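Local atomic coordinates of mandelate racemase/muconate lactonizing enzyme family protein (Roseovarius sp. TM1035, PDB entry 3T9P), a protein that probably acts as an isomerase of the enolase superfamily, in the mandelate racemase/muconate lactonizing group, with a substrate that remains unestablished. Residues L79-T84 with G106-L111; C234-Y239 with G256-E261; A244-L249 with A273-Q278; S263-M268 with L291-M296; M296-G301 with I325-K330. All coordinates share one frame; numbering follows the deposited sequence.

Contact 1. Residues L79-T84 with G106-L111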
# COMPACT_ATOMS: atom_id res chain seq x y z
N LEU A 79 21.93 -0.09 -15.95
CA LEU A 79 21.37 -0.03 -17.30
C LEU A 79 20.30 -1.06 -17.60
O LEU A 79 19.72 -1.07 -18.70
CB LEU A 79 22.54 -0.18 -18.35
CG LEU A 79 23.59 0.97 -18.28
CD1 LEU A 79 24.67 0.58 -19.30
CD2 LEU A 79 22.92 2.28 -18.62
N ASP A 80 20.06 -1.97 -16.69
CA ASP A 80 19.09 -3.03 -16.98
C ASP A 80 18.53 -3.31 -15.60
O ASP A 80 19.16 -4.04 -14.79
CB ASP A 80 19.73 -4.26 -17.58
CG ASP A 80 18.68 -5.36 -17.87
OD1 ASP A 80 17.49 -5.04 -17.93
OD2 ASP A 80 19.01 -6.53 -17.98
N PHE A 81 17.45 -2.60 -15.26
CA PHE A 81 17.08 -2.56 -13.80
C PHE A 81 15.64 -3.02 -13.53
O PHE A 81 15.16 -2.93 -12.40
CB PHE A 81 17.33 -1.13 -13.26
CG PHE A 81 16.46 -0.05 -13.89
CD1 PHE A 81 15.19 0.26 -13.30
CD2 PHE A 81 16.89 0.69 -15.02
CE1 PHE A 81 14.40 1.24 -13.81
CE2 PHE A 81 16.10 1.72 -15.54
CZ PHE A 81 14.82 2.01 -14.94
N ALA A 82 14.91 -3.45 -14.56
CA ALA A 82 13.53 -3.92 -14.29
C ALA A 82 13.50 -5.03 -13.18
O ALA A 82 12.70 -4.99 -12.20
CB ALA A 82 12.81 -4.34 -15.58
N ASP A 83 14.44 -5.98 -13.26
CA ASP A 83 14.49 -7.04 -12.25
C ASP A 83 14.83 -6.53 -10.82
O ASP A 83 14.31 -7.06 -9.78
CB ASP A 83 15.45 -8.20 -12.67
CG ASP A 83 15.42 -9.36 -11.62
OD1 ASP A 83 14.28 -9.95 -11.43
OD2 ASP A 83 16.41 -9.59 -10.93
N THR A 84 15.70 -5.49 -10.75
CA THR A 84 16.05 -4.87 -9.48
C THR A 84 14.80 -4.30 -8.74
O THR A 84 14.69 -4.38 -7.52
CB THR A 84 17.00 -3.68 -9.70
OG1 THR A 84 18.18 -4.11 -10.42
CG2 THR A 84 17.38 -3.11 -8.36
N GLY A 106 11.33 7.39 -7.85
CA GLY A 106 12.48 8.30 -7.87
C GLY A 106 13.70 7.54 -8.42
O GLY A 106 14.48 8.07 -9.25
N LEU A 107 13.86 6.29 -7.99
CA LEU A 107 14.91 5.41 -8.58
C LEU A 107 14.69 5.13 -10.10
O LEU A 107 15.59 5.32 -10.91
CB LEU A 107 15.03 4.05 -7.84
CG LEU A 107 16.09 3.01 -8.41
CD1 LEU A 107 17.58 3.44 -8.15
CD2 LEU A 107 15.93 1.75 -7.61
N ASP A 108 13.51 4.66 -10.48
CA ASP A 108 13.25 4.36 -11.88
C ASP A 108 13.45 5.58 -12.79
O ASP A 108 14.17 5.49 -13.84
CB ASP A 108 11.78 3.83 -12.00
CG ASP A 108 11.32 3.69 -13.43
OD1 ASP A 108 11.23 2.53 -13.94
OD2 ASP A 108 11.01 4.75 -14.04
N THR A 109 12.85 6.70 -12.42
CA THR A 109 12.92 7.90 -13.31
C THR A 109 14.33 8.49 -13.43
O THR A 109 14.70 8.97 -14.46
CB THR A 109 11.93 9.04 -12.88
OG1 THR A 109 12.07 9.24 -11.47
CG2 THR A 109 10.45 8.61 -13.14
N ALA A 110 15.14 8.42 -12.36
CA ALA A 110 16.50 8.94 -12.43
C ALA A 110 17.29 8.03 -13.38
O ALA A 110 18.13 8.49 -14.11
CB ALA A 110 17.13 8.87 -10.99
N LEU A 111 17.05 6.72 -13.30
CA LEU A 111 17.82 5.80 -14.16
C LEU A 111 17.45 5.94 -15.65
O LEU A 111 18.32 5.78 -16.53
CB LEU A 111 17.66 4.36 -13.68
CG LEU A 111 18.33 4.03 -12.33
CD1 LEU A 111 17.85 2.64 -11.89
CD2 LEU A 111 19.88 4.07 -12.42

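Contact 2. Residues C234-Y239 with G256-E261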
# COMPACT_ATOMS: atom_id res chain seq x y z
N CYS A 234 -17.38 5.71 -8.92
CA CYS A 234 -17.62 5.04 -7.67
C CYS A 234 -16.30 4.97 -6.86
O CYS A 234 -15.20 5.11 -7.46
CB CYS A 234 -18.06 3.60 -7.95
SG CYS A 234 -19.71 3.69 -8.92
N PRO A 235 -16.42 4.72 -5.51
CA PRO A 235 -15.15 4.44 -4.76
C PRO A 235 -14.27 3.49 -5.60
O PRO A 235 -14.73 2.40 -6.07
CB PRO A 235 -15.64 3.79 -3.46
CG PRO A 235 -17.00 4.50 -3.20
CD PRO A 235 -17.60 4.42 -4.66
N TYR A 236 -13.01 3.91 -5.81
CA TYR A 236 -12.16 3.18 -6.72
C TYR A 236 -11.87 1.76 -6.28
O TYR A 236 -11.55 0.89 -7.15
CB TYR A 236 -10.84 3.95 -7.01
CG TYR A 236 -9.88 4.03 -5.85
CD1 TYR A 236 -9.08 2.93 -5.52
CD2 TYR A 236 -9.80 5.21 -5.06
CE1 TYR A 236 -8.16 2.98 -4.49
CE2 TYR A 236 -8.87 5.30 -4.01
CZ TYR A 236 -8.04 4.17 -3.74
OH TYR A 236 -7.14 4.17 -2.70
N TRP A 237 -12.01 1.49 -4.99
CA TRP A 237 -11.71 0.12 -4.44
C TRP A 237 -12.97 -0.75 -4.51
O TRP A 237 -12.90 -1.91 -4.17
CB TRP A 237 -11.24 0.19 -2.97
CG TRP A 237 -12.18 0.97 -2.08
CD1 TRP A 237 -13.13 0.44 -1.26
CD2 TRP A 237 -12.20 2.37 -1.86
NE1 TRP A 237 -13.76 1.45 -0.58
CE2 TRP A 237 -13.23 2.63 -0.94
CE3 TRP A 237 -11.49 3.47 -2.41
CZ2 TRP A 237 -13.57 3.93 -0.52
CZ3 TRP A 237 -11.83 4.76 -2.03
CH2 TRP A 237 -12.85 4.97 -1.05
N GLU A 238 -14.11 -0.24 -4.99
CA GLU A 238 -15.32 -1.09 -5.26
C GLU A 238 -15.46 -1.39 -6.72
O GLU A 238 -16.25 -0.76 -7.42
CB GLU A 238 -16.59 -0.38 -4.78
CG GLU A 238 -16.56 -0.04 -3.31
CD GLU A 238 -16.79 -1.28 -2.45
OE1 GLU A 238 -17.05 -2.38 -3.00
OE2 GLU A 238 -16.70 -1.15 -1.22
N TYR A 239 -14.71 -2.37 -7.17
CA TYR A 239 -14.58 -2.65 -8.56
C TYR A 239 -15.95 -3.04 -9.20
O TYR A 239 -16.23 -2.70 -10.33
CB TYR A 239 -13.53 -3.76 -8.69
CG TYR A 239 -12.16 -3.22 -8.30
CD1 TYR A 239 -11.41 -2.46 -9.21
CD2 TYR A 239 -11.64 -3.41 -7.00
CE1 TYR A 239 -10.11 -1.96 -8.83
CE2 TYR A 239 -10.38 -2.85 -6.63
CZ TYR A 239 -9.65 -2.15 -7.57
OH TYR A 239 -8.46 -1.60 -7.21
N GLY A 256 -8.19 4.20 -12.27
CA GLY A 256 -6.95 3.49 -11.85
C GLY A 256 -5.87 4.38 -11.25
O GLY A 256 -4.82 3.91 -10.91
N GLU A 257 -6.08 5.69 -11.21
CA GLU A 257 -5.12 6.68 -10.63
C GLU A 257 -4.47 6.18 -9.37
O GLU A 257 -3.23 6.31 -9.22
CB GLU A 257 -5.87 8.03 -10.33
CG GLU A 257 -5.12 9.00 -9.43
CD GLU A 257 -5.91 10.31 -9.01
OE1 GLU A 257 -7.16 10.33 -9.05
OE2 GLU A 257 -5.22 11.29 -8.54
N GLN A 258 -5.26 5.60 -8.44
CA GLN A 258 -4.71 5.19 -7.16
C GLN A 258 -4.33 3.70 -7.11
O GLN A 258 -3.96 3.18 -6.05
CB GLN A 258 -5.72 5.43 -6.05
CG GLN A 258 -5.97 6.93 -5.74
CD GLN A 258 -7.07 7.59 -6.53
OE1 GLN A 258 -7.91 6.94 -7.19
NE2 GLN A 258 -7.08 8.88 -6.48
N ASP A 259 -4.43 3.00 -8.25
CA ASP A 259 -4.07 1.59 -8.24
C ASP A 259 -2.59 1.44 -8.43
O ASP A 259 -2.11 1.93 -9.44
CB ASP A 259 -4.84 0.88 -9.38
CG ASP A 259 -6.27 0.60 -8.95
OD1 ASP A 259 -7.16 1.49 -9.01
OD2 ASP A 259 -6.49 -0.53 -8.45
N CYS A 260 -1.85 0.84 -7.48
CA CYS A 260 -0.41 0.82 -7.63
C CYS A 260 0.25 -0.60 -7.61
O CYS A 260 1.47 -0.73 -7.83
CB CYS A 260 0.28 1.70 -6.58
SG CYS A 260 0.04 1.15 -4.90
N GLU A 261 -0.53 -1.63 -7.34
CA GLU A 261 -0.03 -3.01 -7.30
C GLU A 261 -0.75 -3.80 -8.41
O GLU A 261 -1.95 -3.62 -8.64
CB GLU A 261 -0.48 -3.69 -5.98
CG GLU A 261 0.14 -2.99 -4.71
CD GLU A 261 1.71 -3.00 -4.80
OE1 GLU A 261 2.35 -3.98 -5.31
OE2 GLU A 261 2.34 -2.06 -4.27
O HOH W 1 -9.63 1.41 -9.15

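Contact 3. Residues A244-L249 with A273-Q278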
# COMPACT_ATOMS: atom_id res chain seq x y z
N ALA A 244 -20.60 -1.98 -12.78
CA ALA A 244 -22.06 -1.69 -12.99
C ALA A 244 -22.32 -0.41 -13.75
O ALA A 244 -23.21 -0.37 -14.65
CB ALA A 244 -22.88 -1.70 -11.63
N VAL A 245 -21.56 0.64 -13.45
CA VAL A 245 -21.69 1.91 -14.13
C VAL A 245 -21.21 1.80 -15.58
O VAL A 245 -21.86 2.37 -16.48
CB VAL A 245 -20.82 3.05 -13.38
CG1 VAL A 245 -20.91 4.37 -14.11
CG2 VAL A 245 -21.32 3.23 -11.91
N ARG A 246 -20.03 1.21 -15.78
CA ARG A 246 -19.50 0.96 -17.09
C ARG A 246 -20.49 0.11 -17.96
O ARG A 246 -20.67 0.37 -19.20
CB ARG A 246 -18.24 0.13 -17.02
CG ARG A 246 -17.56 0.03 -18.41
CD ARG A 246 -16.75 -1.30 -18.46
NE ARG A 246 -16.03 -1.40 -19.69
CZ ARG A 246 -15.37 -2.49 -20.07
NH1 ARG A 246 -15.29 -3.55 -19.27
NH2 ARG A 246 -14.78 -2.51 -21.25
N ALA A 247 -21.12 -0.86 -17.32
CA ALA A 247 -22.12 -1.66 -18.09
C ALA A 247 -23.39 -0.89 -18.54
O ALA A 247 -23.92 -1.09 -19.66
CB ALA A 247 -22.48 -2.95 -17.32
N ALA A 248 -23.83 0.05 -17.75
CA ALA A 248 -25.02 0.82 -18.05
C ALA A 248 -24.78 2.07 -18.91
O ALA A 248 -25.73 2.56 -19.55
CB ALA A 248 -25.78 1.17 -16.74
N LEU A 249 -23.56 2.58 -19.02
CA LEU A 249 -23.39 3.84 -19.77
C LEU A 249 -22.73 3.58 -21.06
O LEU A 249 -21.93 2.59 -21.24
CB LEU A 249 -22.52 4.87 -18.97
CG LEU A 249 -23.20 5.28 -17.63
CD1 LEU A 249 -22.34 6.37 -16.89
CD2 LEU A 249 -24.61 5.97 -17.75
N ALA A 273 -14.15 -3.51 -14.93
CA ALA A 273 -14.51 -2.24 -14.32
C ALA A 273 -14.48 -0.99 -15.22
O ALA A 273 -15.29 -0.13 -15.08
CB ALA A 273 -13.76 -2.01 -13.04
N VAL A 274 -13.50 -0.91 -16.10
CA VAL A 274 -13.29 0.28 -16.87
C VAL A 274 -13.15 0.08 -18.37
O VAL A 274 -12.69 -0.92 -18.82
CB VAL A 274 -12.04 1.00 -16.35
CG1 VAL A 274 -12.20 1.33 -14.87
CG2 VAL A 274 -10.84 0.14 -16.54
N ASP A 275 -13.54 1.09 -19.13
CA ASP A 275 -13.24 1.16 -20.54
C ASP A 275 -11.81 1.70 -20.84
O ASP A 275 -11.22 1.43 -21.94
CB ASP A 275 -14.21 2.13 -21.13
CG ASP A 275 -15.61 1.64 -21.06
OD1 ASP A 275 -15.87 0.57 -21.64
OD2 ASP A 275 -16.48 2.35 -20.51
N ILE A 276 -11.25 2.51 -19.90
CA ILE A 276 -9.95 3.21 -20.12
C ILE A 276 -9.13 3.17 -18.81
O ILE A 276 -9.70 3.42 -17.76
CB ILE A 276 -10.17 4.69 -20.45
CG1 ILE A 276 -10.97 4.88 -21.76
CG2 ILE A 276 -8.84 5.44 -20.44
CD1 ILE A 276 -11.40 6.25 -22.08
N VAL A 277 -7.87 2.73 -18.87
CA VAL A 277 -7.05 2.56 -17.61
C VAL A 277 -6.21 3.84 -17.45
O VAL A 277 -5.81 4.40 -18.47
CB VAL A 277 -6.09 1.31 -17.58
CG1 VAL A 277 -6.97 -0.06 -17.69
CG2 VAL A 277 -5.08 1.38 -18.64
N GLN A 278 -5.92 4.24 -16.20
CA GLN A 278 -5.35 5.58 -15.97
C GLN A 278 -4.33 5.48 -14.89
O GLN A 278 -4.50 6.14 -13.87
CB GLN A 278 -6.49 6.52 -15.46
CG GLN A 278 -7.53 6.69 -16.53
CD GLN A 278 -8.37 7.88 -16.33
OE1 GLN A 278 -9.18 7.86 -15.39
NE2 GLN A 278 -8.25 8.92 -17.25
O HOH W 2 -14.54 -0.90 -23.26

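Contact 4. Residues S263-M268 with L291-M296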
# COMPACT_ATOMS: atom_id res chain seq x y z
N SER A 263 -1.89 -6.78 -8.57
CA SER A 263 -3.03 -7.59 -8.15
C SER A 263 -4.27 -6.75 -8.23
O SER A 263 -5.27 -7.28 -8.57
CB SER A 263 -2.85 -8.17 -6.72
OG SER A 263 -2.77 -7.13 -5.79
N SER A 264 -4.24 -5.46 -7.87
CA SER A 264 -5.49 -4.68 -7.99
C SER A 264 -5.85 -4.28 -9.47
O SER A 264 -7.07 -4.20 -9.82
CB SER A 264 -5.60 -3.48 -6.98
OG SER A 264 -4.91 -2.39 -7.56
N TRP A 265 -4.85 -4.07 -10.31
CA TRP A 265 -5.06 -3.85 -11.75
C TRP A 265 -5.74 -5.08 -12.36
O TRP A 265 -6.63 -4.97 -13.21
CB TRP A 265 -3.74 -3.57 -12.46
CG TRP A 265 -3.36 -2.13 -12.26
CD1 TRP A 265 -2.45 -1.66 -11.38
CD2 TRP A 265 -3.96 -0.97 -12.90
NE1 TRP A 265 -2.33 -0.24 -11.52
CE2 TRP A 265 -3.30 0.19 -12.39
CE3 TRP A 265 -4.99 -0.81 -13.86
CZ2 TRP A 265 -3.60 1.50 -12.85
CZ3 TRP A 265 -5.34 0.48 -14.29
CH2 TRP A 265 -4.66 1.65 -13.74
N GLN A 266 -5.28 -6.24 -11.91
CA GLN A 266 -5.82 -7.54 -12.31
C GLN A 266 -7.28 -7.72 -11.96
O GLN A 266 -8.10 -8.06 -12.82
CB GLN A 266 -4.97 -8.70 -11.68
CG GLN A 266 -3.92 -9.25 -12.69
CD GLN A 266 -4.57 -9.75 -14.01
OE1 GLN A 266 -5.69 -10.24 -13.98
NE2 GLN A 266 -3.90 -9.55 -15.16
N LEU A 267 -7.63 -7.51 -10.71
CA LEU A 267 -9.00 -7.61 -10.31
C LEU A 267 -9.85 -6.60 -11.11
O LEU A 267 -10.92 -6.96 -11.66
CB LEU A 267 -9.07 -7.37 -8.83
CG LEU A 267 -10.37 -7.12 -8.09
CD1 LEU A 267 -11.31 -8.38 -8.17
CD2 LEU A 267 -10.15 -6.78 -6.58
N MET A 268 -9.37 -5.38 -11.25
CA MET A 268 -10.08 -4.34 -12.04
C MET A 268 -10.46 -4.87 -13.47
O MET A 268 -11.61 -4.65 -13.95
CB MET A 268 -9.24 -3.02 -12.14
CG MET A 268 -9.96 -1.92 -12.92
SD MET A 268 -8.84 -0.49 -13.29
CE MET A 268 -7.87 -0.28 -11.75
N LEU A 291 4.48 0.70 -17.74
CA LEU A 291 4.53 -0.12 -18.97
C LEU A 291 3.90 -1.50 -18.79
O LEU A 291 3.18 -1.96 -19.67
CB LEU A 291 6.00 -0.26 -19.43
CG LEU A 291 6.55 1.01 -20.09
CD1 LEU A 291 8.11 0.81 -20.27
CD2 LEU A 291 5.77 1.29 -21.46
N GLN A 292 4.09 -2.13 -17.63
CA GLN A 292 3.47 -3.40 -17.28
C GLN A 292 1.92 -3.26 -17.25
O GLN A 292 1.21 -4.06 -17.93
CB GLN A 292 4.08 -3.97 -15.98
CG GLN A 292 3.46 -5.32 -15.50
CD GLN A 292 3.64 -6.53 -16.50
OE1 GLN A 292 4.71 -6.69 -17.13
NE2 GLN A 292 2.56 -7.33 -16.65
N VAL A 293 1.42 -2.18 -16.64
CA VAL A 293 0.01 -1.89 -16.70
C VAL A 293 -0.48 -1.64 -18.14
O VAL A 293 -1.55 -2.14 -18.49
CB VAL A 293 -0.39 -0.73 -15.74
CG1 VAL A 293 -1.90 -0.38 -15.94
CG2 VAL A 293 -0.05 -1.16 -14.25
N CYS A 294 0.28 -0.92 -18.95
CA CYS A 294 -0.16 -0.62 -20.31
C CYS A 294 -0.34 -1.93 -21.11
O CYS A 294 -1.27 -2.04 -21.95
CB CYS A 294 0.90 0.18 -21.00
SG CYS A 294 0.96 1.91 -20.31
N GLN A 295 0.53 -2.88 -20.80
CA GLN A 295 0.60 -4.18 -21.51
C GLN A 295 -0.50 -5.09 -21.01
O GLN A 295 -1.15 -5.70 -21.82
CB GLN A 295 2.03 -4.69 -21.38
CG GLN A 295 2.25 -6.16 -21.55
CD GLN A 295 3.62 -6.55 -20.92
OE1 GLN A 295 3.77 -7.66 -20.37
NE2 GLN A 295 4.59 -5.60 -20.96
N MET A 296 -0.87 -5.03 -19.74
CA MET A 296 -2.11 -5.64 -19.24
C MET A 296 -3.38 -5.07 -19.89
O MET A 296 -4.32 -5.83 -20.24
CB MET A 296 -2.25 -5.50 -17.70
CG MET A 296 -1.17 -6.27 -16.93
SD MET A 296 -1.06 -5.68 -15.18
CE MET A 296 -2.64 -6.08 -14.46

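Contact 5. Residues M296-G301 with I325-K330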
# COMPACT_ATOMS: atom_id res chain seq x y z
N MET A 296 -0.87 -5.03 -19.74
CA MET A 296 -2.11 -5.64 -19.24
C MET A 296 -3.38 -5.07 -19.89
O MET A 296 -4.32 -5.83 -20.24
CB MET A 296 -2.25 -5.50 -17.70
CG MET A 296 -1.17 -6.27 -16.93
SD MET A 296 -1.06 -5.68 -15.18
CE MET A 296 -2.64 -6.08 -14.46
N ALA A 297 -3.45 -3.75 -20.00
CA ALA A 297 -4.57 -3.10 -20.69
C ALA A 297 -4.60 -3.55 -22.16
O ALA A 297 -5.68 -3.75 -22.72
CB ALA A 297 -4.44 -1.49 -20.61
N ALA A 298 -3.44 -3.63 -22.79
CA ALA A 298 -3.37 -3.99 -24.24
C ALA A 298 -3.93 -5.43 -24.45
O ALA A 298 -4.74 -5.64 -25.36
CB ALA A 298 -1.94 -3.90 -24.80
N ARG A 299 -3.52 -6.37 -23.61
CA ARG A 299 -4.15 -7.70 -23.56
C ARG A 299 -5.63 -7.71 -23.34
O ARG A 299 -6.33 -8.56 -23.92
CB ARG A 299 -3.45 -8.59 -22.56
CG ARG A 299 -2.04 -8.88 -23.05
CD ARG A 299 -1.37 -10.09 -22.30
NE ARG A 299 -1.00 -9.70 -20.93
CZ ARG A 299 0.12 -9.04 -20.60
NH1 ARG A 299 1.02 -8.74 -21.53
NH2 ARG A 299 0.33 -8.70 -19.32
N ALA A 300 -6.15 -6.80 -22.53
CA ALA A 300 -7.56 -6.71 -22.36
C ALA A 300 -8.21 -5.85 -23.44
O ALA A 300 -9.38 -5.56 -23.34
CB ALA A 300 -7.90 -6.14 -20.95
N GLY A 301 -7.47 -5.37 -24.40
CA GLY A 301 -8.03 -4.51 -25.40
C GLY A 301 -8.48 -3.08 -25.04
O GLY A 301 -9.34 -2.52 -25.67
N ILE A 325 3.87 4.30 -26.24
CA ILE A 325 3.07 3.07 -26.05
C ILE A 325 2.16 2.80 -27.28
O ILE A 325 1.70 3.76 -27.91
CB ILE A 325 2.24 3.03 -24.77
CG1 ILE A 325 1.19 4.17 -24.73
CG2 ILE A 325 3.23 2.98 -23.52
CD1 ILE A 325 0.10 3.93 -23.62
N PRO A 326 1.89 1.50 -27.61
CA PRO A 326 1.05 1.30 -28.82
C PRO A 326 -0.44 1.54 -28.57
O PRO A 326 -1.26 1.65 -29.54
CB PRO A 326 1.33 -0.19 -29.18
CG PRO A 326 1.61 -0.85 -27.77
CD PRO A 326 2.36 0.23 -27.01
N ASN A 327 -0.85 1.64 -27.29
CA ASN A 327 -2.31 1.67 -27.02
C ASN A 327 -2.68 2.95 -26.22
O ASN A 327 -3.38 2.83 -25.28
CB ASN A 327 -2.86 0.41 -26.21
CG ASN A 327 -2.03 0.07 -24.93
OD1 ASN A 327 -0.87 0.41 -24.85
ND2 ASN A 327 -2.68 -0.51 -23.90
N ALA A 328 -2.15 4.10 -26.59
CA ALA A 328 -2.42 5.40 -25.92
C ALA A 328 -3.85 5.81 -26.12
O ALA A 328 -4.38 5.56 -27.21
CB ALA A 328 -1.52 6.42 -26.49
N GLY A 329 -4.55 6.32 -25.08
CA GLY A 329 -5.80 6.97 -25.38
C GLY A 329 -5.63 8.34 -26.08
O GLY A 329 -4.67 8.61 -26.80
N LYS A 330 -6.55 9.23 -25.84
CA LYS A 330 -6.74 10.43 -26.69
C LYS A 330 -5.85 11.60 -26.40
O LYS A 330 -5.72 12.53 -27.19
CB LYS A 330 -8.25 10.85 -26.68
CG LYS A 330 -9.13 9.82 -27.36
CD LYS A 330 -10.60 10.10 -26.99
CE LYS A 330 -11.35 8.85 -27.15
NZ LYS A 330 -12.73 9.18 -27.44

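Contact 1. Residues L79-T84 with G106-L111
Phe81 lies with one face of its ring against Leu111 and one edge against Asp108, and these three buried residues carry most of the contact. The ring's position follows from the first torsion of Phe81, which holds CG between the backbone N and the carbonyl carbon (chi1 65°). Leu111 runs past the ring in the opposite direction. Its CD1 sits 3.8 Å from the centroid of the Phe81 ring and only 16° off the normal, a CH-pi contact, while Leu111 CB covers the far rim at 3.6 Å from Phe81 CE2. Asp108 comes in at about a right angle: its OD1 lies near the ring plane, 3.4 Å from Phe81 CE1, with carboxylate and ring planes 74° apart. That carboxylate is already engaged, OD1 with His288 N and OD2 with Met287 N, so it meets the phenyl edge as a fixed group. With an alanine at this position, a gap would probably open under Leu111 CD1, and Asp108 would lose the ring edge beside it. Phe81 is the N-cap residue of helix 82-91, and its ring also meets His288 and Trp112 edge-to-face. Helix 98-119 lies between helix 82-91 and strands 25-32 and 37-43 of the N-terminal domain, where Leu111 touches Ile25 and Val41, while Asp108 links it to the start of helix 287-299.

Contact 2. Residues C234-Y239 with G256-E261
Tyr236 packs against Gln258 where two loops meet, each following a strand (229-231 and 252-255) of the enolase-type beta/alpha barrel and each containing a type I turn. From CB the Tyr236 side chain sets out with CG between its own backbone N and carbonyl carbon (chi1 70°). Further out, CE1 lies 3.8 Å from Gln258 CB, CE2 lies 3.7 Å from Gln258 CG, and CZ lies 3.5 Å from Gln258 CB. This CB stands over the ring face in a CH-pi contact, 20° off the normal, while Trp237 CE3 covers the opposite face over its centre. At the tip, Tyr236 OH is hydrogen-bonded to Leu93 O of the second subunit. A leucine here would probably leave that carbonyl without its partner and Gln258 CB without a ring face to rest on. A water joins the loops nearby, 2.8 Å from Tyr236 O and 2.5 Å from Asp259 OD1. The other Asp259 oxygen is shared by two hydroxyls: Ser264 OG, at the start of helix 262-270, and that of Tyr239, whose side chain comes to meet that of Asp259 from the opposite direction and whose OH gives its proton to the syn lone pair of Asp259 OD2 at 2.6 Å.

Contact 3. Residues A244-L249 with A273-Q278
Arg246 reaches Asp275 because its CG stands anti to the backbone N (chi1 -172°) and the chain then stays extended as far as NE, while Asp275 turns its CG beside its own backbone N, anti to the carbonyl carbon. Within the beta/alpha barrel, Arg246 lies near the C-terminal end of helix 239-248 and Asp275 just before strand 276-277, which runs parallel to strand 252-255. Along its length the arginine lies against the chain that enters this strand. Its CB packs 3.5 Å from Ala273 O, a carbonyl buried here with no hydrogen-bond partner in the model, and its CG is 3.3 Å from Asp275 OD2. Further out, Val274 O sits over the centre of one guanidinium face, 3.3 Å from Arg246 CZ, in contact with the flat cation but not hydrogen-bonded to NE. The salt bridge uses the edge instead. Arg246 NE donates to Asp275 OD1 at 2.8 Å along a nearly straight path (168°), the oxygen lying in the guanidinium plane. The carboxylate is turned steeply, however, so that NE meets OD1 from above the carboxylate plane. Two other bonds limit how far the pair can swing: Asp275 OD2 accepts from Val253 N of strand 252-255, and Arg246 NH1 donates to Gly272 O. NH2 adds a weak bond to Asp275 OD1, and a water closes the triangle, accepting from Arg246 NH2 and donating to Asp275 OD1, each at 2.6 Å.

Contact 4. Residues S263-M268 with L291-M296
Trp265 presents one broad face of its indole to Val293, whose side chain meets it at about a right angle and sets both methyls over that one face. Val293 CG1 stands almost plumb over the six-membered ring of Trp265, 3.6 Å from its centroid and 8° off the normal, a CH-pi contact. Val293 CG2 covers the five-membered ring, with Trp265 NE1 at 3.7 Å. On the opposite face of the indole lies Met268 CE, so the ring is sandwiched between a valine of one helix and a methionine of its own. Met296 comes in at the base of the tryptophan. A bend at its last torsion (chi3 64°) brings CE to 3.4 Å from Trp265 CB and 3.7 Å from Gln266 N, and Gln266 CG also touches Met296 CE. The only polar atom of the indole, NE1, makes a weak hydrogen bond to Asp259 O. The axes of segments 263-268 and 291-296 run 18° apart and come within 11.0 Å; they belong to helices 262-270 and 287-299, adjacent outer helices of the beta/alpha barrel. Met284 of helix 281-284 touches both Trp265 and Val293, while Leu267 packs against Leu267 of the second subunit.

Contact 5. Residues M296-G301 with I325-K330
Asn327 lays its amide nitrogen against the last turn of helix 287-299, and van der Waals contact with two alanines is all that crosses between the segments. Asn327 ND2 is 3.6 Å from Ala298 CB and 3.9 Å from Ala297 CB, while Asn327 CG stands 4.0 Å from the Ala298 methyl. Small side chains at both positions let the amide come right up to the helix backbone. The first torsion, which places CG between the backbone N and the carbonyl carbon (chi1 50°), points the amide there. Asn327 ND2 also lies 3.4 Å from Ala298 N, but both are donors, so this is proximity without a bond. The hydrogen bonds of that nitrogen go to carbonyls just beyond the segments, Cys294 O one turn back in the helix and Leu302 O just past its end, so both amide protons can be used. In the beta/alpha barrel, the loop holding Asn327 connects helix 313-322 to strand 332-335, and here it passes the C-terminal end of helix 287-299. Backbone bonds form the remaining group. That helix finishes in a Schellman motif: Gly301 takes a positive phi of 70°, and two backbone bonds run back into the last turn, one of them from Gly301 N to Ala298 O at 2.9 Å. Ala300 N bonds to Met296 O at 3.1 Å. On the loop side, backbone bonds pair Asn327 and Gly329 with Val304, whose side chain touches both Ala297 and Asn327.

Contact 1 comes first, closing a mostly helical loop in the N-terminal domain; it stays apart from the other four, with centres 19 to 33 Å away. The rest lie in the barrel domain. Contact 2 joins the loops after two successive strands, and its span crosses that of contact 3, since 244-249 falls between 234-239 and 256-261. Contact 3 crosses contact 4 in turn, with 263-268 inside its span and 273-278 inside the next. Contact 5 follows in series but shares Met296 with contact 4, and brings the loop after helix 313-322 back to the end of helix 287-299. Together the closures tie helices 239-248, 262-270 and 287-299 to the strands and loops between them.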